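Local coordinates for protein endoribonuclease ToxN (Bacillus thuringiensis, PDB 4ATO) that acts as the toxin of a type III toxin-antitoxin system, an endoribonuclease that cleaves adenine-rich RNA and is bound by repeats of the antitoxin RNA ToxI, at residues K8-L20 against I88-I100. Numbering follows the deposited sequence.
Sequences KFHTISTEYIDYL and IPVPEKECKEIDI. With nucleotides of chain B.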
loop_
_atom_site.group_PDB
_atom_site.type_symbol
_atom_site.label_atom_id
_atom_site.label_comp_id
_atom_site.label_asym_id
_atom_site.label_seq_id
_atom_site.Cartn_x
_atom_site.Cartn_y
_atom_site.Cartn_z
ATOM N N LYS A 8 -10.838 -11.942 21.284
ATOM C CA LYS A 8 -11.848 -12.872 21.774
ATOM C C LYS A 8 -12.927 -12.078 22.478
ATOM O O LYS A 8 -12.625 -11.183 23.267
ATOM C CB LYS A 8 -11.245 -13.868 22.766
ATOM C CG LYS A 8 -10.299 -14.885 22.150
ATOM C CD LYS A 8 -10.970 -15.624 21.014
ATOM C CE LYS A 8 -10.075 -16.714 20.456
ATOM N NZ LYS A 8 -10.681 -17.338 19.240
ATOM N N PHE A 9 -14.183 -12.403 22.184
ATOM C CA PHE A 9 -15.314 -11.814 22.880
ATOM C C PHE A 9 -15.584 -12.581 24.171
ATOM O O PHE A 9 -15.240 -13.753 24.282
ATOM C CB PHE A 9 -16.570 -11.852 22.008
ATOM C CG PHE A 9 -16.513 -10.953 20.804
ATOM C CD1 PHE A 9 -16.475 -9.581 20.946
ATOM C CD2 PHE A 9 -16.534 -11.482 19.530
ATOM C CE1 PHE A 9 -16.433 -8.754 19.837
ATOM C CE2 PHE A 9 -16.493 -10.658 18.418
ATOM C CZ PHE A 9 -16.439 -9.293 18.573
ATOM N N HIS A 10 -16.213 -11.919 25.137
ATOM C CA HIS A 10 -16.605 -12.565 26.384
ATOM C C HIS A 10 -17.882 -11.955 26.925
ATOM O O HIS A 10 -18.188 -10.789 26.655
ATOM C CB HIS A 10 -15.525 -12.400 27.450
ATOM C CG HIS A 10 -14.205 -13.004 27.084
ATOM N ND1 HIS A 10 -13.313 -12.389 26.230
ATOM C CD2 HIS A 10 -13.623 -14.168 27.460
ATOM C CE1 HIS A 10 -12.241 -13.148 26.093
ATOM N NE2 HIS A 10 -12.406 -14.237 26.825
ATOM N N THR A 11 -18.625 -12.746 27.694
ATOM C CA THR A 11 -19.647 -12.197 28.577
ATOM C C THR A 11 -19.101 -12.244 30.000
ATOM O O THR A 11 -18.281 -13.097 30.330
ATOM C CB THR A 11 -20.945 -12.997 28.518
ATOM O OG1 THR A 11 -20.662 -14.370 28.808
ATOM C CG2 THR A 11 -21.576 -12.887 27.132
ATOM N N ILE A 12 -19.547 -11.316 30.835
ATOM C CA ILE A 12 -19.085 -11.259 32.210
ATOM C C ILE A 12 -20.265 -11.489 33.160
ATOM O O ILE A 12 -21.375 -11.020 32.900
ATOM C CB ILE A 12 -18.347 -9.925 32.495
ATOM C CG1 ILE A 12 -16.946 -9.957 31.875
ATOM C CG2 ILE A 12 -18.167 -9.703 33.985
ATOM C CD1 ILE A 12 -16.879 -9.644 30.426
ATOM N N SER A 13 -20.035 -12.236 34.237
ATOM C CA SER A 13 -21.118 -12.595 35.146
ATOM C C SER A 13 -21.673 -11.339 35.803
ATOM O O SER A 13 -20.919 -10.440 36.182
ATOM C CB SER A 13 -20.653 -13.600 36.208
ATOM O OG SER A 13 -19.841 -12.977 37.189
ATOM N N THR A 14 -22.992 -11.276 35.919
ATOM C CA THR A 14 -23.637 -10.087 36.453
ATOM C C THR A 14 -23.308 -9.909 37.925
ATOM O O THR A 14 -23.359 -8.798 38.446
ATOM C CB THR A 14 -25.152 -10.142 36.271
ATOM O OG1 THR A 14 -25.692 -11.172 37.108
ATOM C CG2 THR A 14 -25.481 -10.447 34.830
ATOM N N GLU A 15 -22.965 -11.006 38.590
ATOM C CA GLU A 15 -22.557 -10.933 39.987
ATOM C C GLU A 15 -21.300 -10.090 40.103
ATOM O O GLU A 15 -21.228 -9.174 40.924
ATOM C CB GLU A 15 -22.283 -12.325 40.559
ATOM C CG GLU A 15 -23.475 -12.998 41.200
ATOM C CD GLU A 15 -23.058 -13.984 42.279
ATOM O OE1 GLU A 15 -21.866 -13.977 42.657
ATOM O OE2 GLU A 15 -23.915 -14.763 42.752
ATOM N N TYR A 16 -20.307 -10.400 39.274
ATOM C CA TYR A 16 -19.045 -9.678 39.337
ATOM C C TYR A 16 -19.207 -8.232 38.875
ATOM O O TYR A 16 -18.568 -7.332 39.417
ATOM C CB TYR A 16 -17.946 -10.393 38.551
ATOM C CG TYR A 16 -16.597 -9.730 38.696
ATOM C CD1 TYR A 16 -15.820 -9.925 39.835
ATOM C CD2 TYR A 16 -16.107 -8.887 37.706
ATOM C CE1 TYR A 16 -14.587 -9.308 39.977
ATOM C CE2 TYR A 16 -14.875 -8.270 37.836
ATOM C CZ TYR A 16 -14.120 -8.480 38.969
ATOM O OH TYR A 16 -12.895 -7.860 39.090
ATOM N N ILE A 17 -20.069 -8.004 37.888
ATOM C CA ILE A 17 -20.309 -6.641 37.404
ATOM C C ILE A 17 -20.928 -5.786 38.514
ATOM O O ILE A 17 -20.468 -4.672 38.788
ATOM C CB ILE A 17 -21.218 -6.626 36.158
ATOM C CG1 ILE A 17 -20.461 -7.130 34.931
ATOM C CG2 ILE A 17 -21.769 -5.225 35.903
ATOM C CD1 ILE A 17 -19.434 -6.144 34.368
ATOM N N ASP A 18 -21.963 -6.319 39.157
ATOM C CA ASP A 18 -22.633 -5.621 40.254
ATOM C C ASP A 18 -21.670 -5.391 41.410
ATOM O O ASP A 18 -21.716 -4.364 42.086
ATOM C CB ASP A 18 -23.844 -6.414 40.741
ATOM C CG ASP A 18 -24.967 -6.446 39.717
ATOM O OD1 ASP A 18 -24.938 -5.624 38.768
ATOM O OD2 ASP A 18 -25.879 -7.288 39.867
ATOM N N TYR A 19 -20.793 -6.359 41.625
ATOM C CA TYR A 19 -19.790 -6.257 42.667
ATOM C C TYR A 19 -18.826 -5.128 42.330
ATOM O O TYR A 19 -18.433 -4.369 43.208
ATOM C CB TYR A 19 -19.060 -7.584 42.809
ATOM C CG TYR A 19 -17.758 -7.523 43.566
ATOM C CD1 TYR A 19 -17.735 -7.569 44.950
ATOM C CD2 TYR A 19 -16.546 -7.460 42.890
ATOM C CE1 TYR A 19 -16.543 -7.530 45.643
ATOM C CE2 TYR A 19 -15.354 -7.424 43.569
ATOM C CZ TYR A 19 -15.354 -7.459 44.947
ATOM O OH TYR A 19 -14.155 -7.423 45.627
ATOM N N LEU A 20 -18.458 -5.000 41.054
ATOM C CA LEU A 20 -17.586 -3.898 40.659
ATOM C C LEU A 20 -18.296 -2.542 40.765
ATOM O O LEU A 20 -17.728 -1.581 41.286
ATOM C CB LEU A 20 -17.012 -4.097 39.252
ATOM C CG LEU A 20 -15.851 -5.075 39.041
ATOM C CD1 LEU A 20 -15.260 -4.862 37.645
ATOM C CD2 LEU A 20 -14.763 -4.952 40.096
ATOM N N ILE A 88 -12.682 -2.917 32.178
ATOM C CA ILE A 88 -12.649 -3.433 33.542
ATOM C C ILE A 88 -11.741 -4.654 33.663
ATOM O O ILE A 88 -11.573 -5.408 32.701
ATOM C CB ILE A 88 -14.061 -3.827 34.054
ATOM C CG1 ILE A 88 -14.704 -4.862 33.129
ATOM C CG2 ILE A 88 -14.954 -2.615 34.175
ATOM C CD1 ILE A 88 -15.988 -5.443 33.688
ATOM N N PRO A 89 -11.135 -4.836 34.847
ATOM C CA PRO A 89 -10.345 -6.035 35.124
ATOM C C PRO A 89 -11.286 -7.121 35.609
ATOM O O PRO A 89 -12.173 -6.818 36.404
ATOM C CB PRO A 89 -9.433 -5.583 36.265
ATOM C CG PRO A 89 -10.257 -4.567 37.007
ATOM C CD PRO A 89 -11.103 -3.876 35.973
ATOM N N VAL A 90 -11.127 -8.348 35.119
ATOM C CA VAL A 90 -12.035 -9.439 35.462
ATOM C C VAL A 90 -11.248 -10.736 35.671
ATOM O O VAL A 90 -10.366 -11.053 34.878
ATOM C CB VAL A 90 -13.099 -9.662 34.342
ATOM C CG1 VAL A 90 -14.073 -10.765 34.721
ATOM C CG2 VAL A 90 -13.857 -8.386 34.054
ATOM N N PRO A 91 -11.560 -11.488 36.744
ATOM C CA PRO A 91 -10.928 -12.796 36.964
ATOM C C PRO A 91 -11.502 -13.847 36.019
ATOM O O PRO A 91 -12.658 -13.728 35.607
ATOM C CB PRO A 91 -11.275 -13.119 38.426
ATOM C CG PRO A 91 -12.505 -12.343 38.705
ATOM C CD PRO A 91 -12.428 -11.094 37.868
ATOM N N GLU A 92 -10.708 -14.859 35.682
ATOM C CA GLU A 92 -11.070 -15.787 34.608
ATOM C C GLU A 92 -12.255 -16.696 34.926
ATOM O O GLU A 92 -12.813 -17.336 34.032
ATOM C CB GLU A 92 -9.856 -16.607 34.150
ATOM C CG GLU A 92 -9.098 -17.308 35.263
ATOM C CD GLU A 92 -7.734 -17.818 34.813
ATOM O OE1 GLU A 92 -7.240 -17.362 33.758
ATOM O OE2 GLU A 92 -7.153 -18.673 35.519
ATOM N N LYS A 93 -12.652 -16.743 36.190
ATOM C CA LYS A 93 -13.815 -17.535 36.568
ATOM C C LYS A 93 -15.100 -16.735 36.396
ATOM O O LYS A 93 -16.190 -17.302 36.328
ATOM C CB LYS A 93 -13.694 -18.077 38.001
ATOM C CG LYS A 93 -12.734 -17.302 38.897
ATOM C CD LYS A 93 -11.304 -17.823 38.771
ATOM C CE LYS A 93 -10.283 -16.730 39.041
ATOM N NZ LYS A 93 -8.923 -17.161 38.628
ATOM N N GLU A 94 -14.983 -15.415 36.314
ATOM C CA GLU A 94 -16.181 -14.593 36.166
ATOM C C GLU A 94 -16.443 -14.172 34.718
ATOM O O GLU A 94 -17.260 -13.285 34.463
ATOM C CB GLU A 94 -16.152 -13.378 37.105
ATOM C CG GLU A 94 -16.070 -13.735 38.595
ATOM C CD GLU A 94 -17.149 -14.703 39.035
ATOM O OE1 GLU A 94 -18.319 -14.535 38.618
ATOM O OE2 GLU A 94 -16.827 -15.638 39.801
ATOM N N CYS A 95 -15.765 -14.817 33.770
ATOM C CA CYS A 95 -16.024 -14.535 32.360
ATOM C C CYS A 95 -16.090 -15.795 31.498
ATOM O O CYS A 95 -15.365 -16.762 31.727
ATOM C CB CYS A 95 -14.998 -13.547 31.800
ATOM S SG CYS A 95 -13.390 -14.245 31.470
ATOM N N LYS A 96 -16.975 -15.773 30.509
ATOM C CA LYS A 96 -17.134 -16.890 29.590
ATOM C C LYS A 96 -16.804 -16.471 28.159
ATOM O O LYS A 96 -17.172 -15.387 27.715
ATOM C CB LYS A 96 -18.557 -17.436 29.657
ATOM C CG LYS A 96 -18.779 -18.651 28.771
ATOM C CD LYS A 96 -17.792 -19.772 29.103
ATOM C CE LYS A 96 -17.741 -20.812 27.995
ATOM N NZ LYS A 96 -19.098 -21.323 27.665
ATOM N N GLU A 97 -16.096 -17.335 27.444
ATOM C CA GLU A 97 -15.757 -17.089 26.051
ATOM C C GLU A 97 -17.005 -17.254 25.182
ATOM O O GLU A 97 -17.815 -18.143 25.417
ATOM C CB GLU A 97 -14.654 -18.062 25.629
ATOM C CG GLU A 97 -14.554 -18.327 24.140
ATOM C CD GLU A 97 -13.603 -17.383 23.440
ATOM O OE1 GLU A 97 -14.057 -16.298 23.014
ATOM O OE2 GLU A 97 -12.405 -17.727 23.314
ATOM N N ILE A 98 -17.174 -16.387 24.190
ATOM C CA ILE A 98 -18.311 -16.504 23.275
ATOM C C ILE A 98 -17.966 -17.296 22.016
ATOM O O ILE A 98 -17.031 -16.961 21.288
ATOM C CB ILE A 98 -18.855 -15.133 22.858
ATOM C CG1 ILE A 98 -19.496 -14.434 24.052
ATOM C CG2 ILE A 98 -19.877 -15.279 21.740
ATOM C CD1 ILE A 98 -19.933 -13.028 23.752
ATOM N N ASP A 99 -18.732 -18.355 21.778
ATOM C CA ASP A 99 -18.604 -19.176 20.587
ATOM C C ASP A 99 -19.581 -18.623 19.552
ATOM O O ASP A 99 -20.787 -18.847 19.643
ATOM C CB ASP A 99 -18.958 -20.626 20.937
ATOM C CG ASP A 99 -18.744 -21.598 19.776
ATOM O OD1 ASP A 99 -18.577 -21.170 18.619
ATOM O OD2 ASP A 99 -18.755 -22.818 20.031
ATOM N N ILE A 100 -19.055 -17.905 18.567
ATOM C CA ILE A 100 -19.891 -17.230 17.582
ATOM C C ILE A 100 -20.737 -18.219 16.767
ATOM O O ILE A 100 -21.897 -17.939 16.448
ATOM C CB ILE A 100 -19.037 -16.296 16.668
ATOM C CG1 ILE A 100 -18.404 -15.179 17.516
ATOM C CG2 ILE A 100 -19.871 -15.742 15.512
ATOM C CD1 ILE A 100 -17.618 -14.128 16.744
ATOM P P U B 10 -9.396 -16.661 12.715
ATOM O OP1 U B 10 -9.341 -15.210 13.014
ATOM O OP2 U B 10 -8.355 -17.549 13.293
ATOM O "O5'" U B 10 -10.832 -17.235 13.056
ATOM C "C5'" U B 10 -11.321 -17.228 14.391
ATOM C "C4'" U B 10 -12.559 -18.076 14.534
ATOM O "O4'" U B 10 -13.012 -18.013 15.913
ATOM C "C3'" U B 10 -13.749 -17.638 13.682
ATOM O "O3'" U B 10 -14.555 -18.782 13.366
ATOM C "C2'" U B 10 -14.514 -16.739 14.641
ATOM O "O2'" U B 10 -15.875 -16.571 14.325
ATOM C "C1'" U B 10 -14.322 -17.484 15.962
ATOM N N1 U B 10 -14.421 -16.635 17.158
ATOM C C2 U B 10 -15.395 -16.958 18.086
ATOM O O2 U B 10 -16.164 -17.884 17.945
ATOM N N3 U B 10 -15.434 -16.166 19.205
ATOM C C4 U B 10 -14.618 -15.084 19.467
ATOM O O4 U B 10 -14.787 -14.453 20.514
ATOM C C5 U B 10 -13.628 -14.812 18.460
ATOM C C6 U B 10 -13.556 -15.582 17.367
#
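T11 and K96 form a hydrogen-bonded antiparallel pair: T11 N to K96 O and K96 N to T11 O are both 3.0 Å, and I98 N adds a longer bond to F9 O. H10–E97 and I12–C95 flank the pair as non-hydrogen-bonded pairs. One step past the strands, S13 N extends the ladder to E94 O, and S13 OG gives a short 2.6 Å bond to E94 OE1, meeting its anti lone pair. E94 bends at chi2 (-53°), bringing OE1 to S13 OG, while OE2 hydrogen-bonds Y169 OH. S13 OG also caps helix 14-23 through a weak bond from Y16 N. With CG anti to its backbone N (chi1 -175°), Y16 reaches the proline-rich run: P91 CD sits over one ring face, 3.7 Å from the centroid, a CH-pi contact, and Y16 OH donates to P89 O at 3.0 Å from above the carbonyl plane, 37° out of it.

At the other end, the two segments bind the base of U10 of chain B. F9 N donates to its O4 at 2.7 Å, I98 O accepts from its N3, and I100 N reaches its O2, so three backbone groups hydrogen-bond the pairing edge, consistent with recognition of uracil; I100 CG1 also packs 3.5 Å from C2 of the base.

Strand 95-97 is an outermost strand of the antiparallel sheet within this chain, next to 9-12, which pairs in turn with 38-41; helix 108-139 packs on F9, I98 and I100, and helix 159-169 on Y16 and I88.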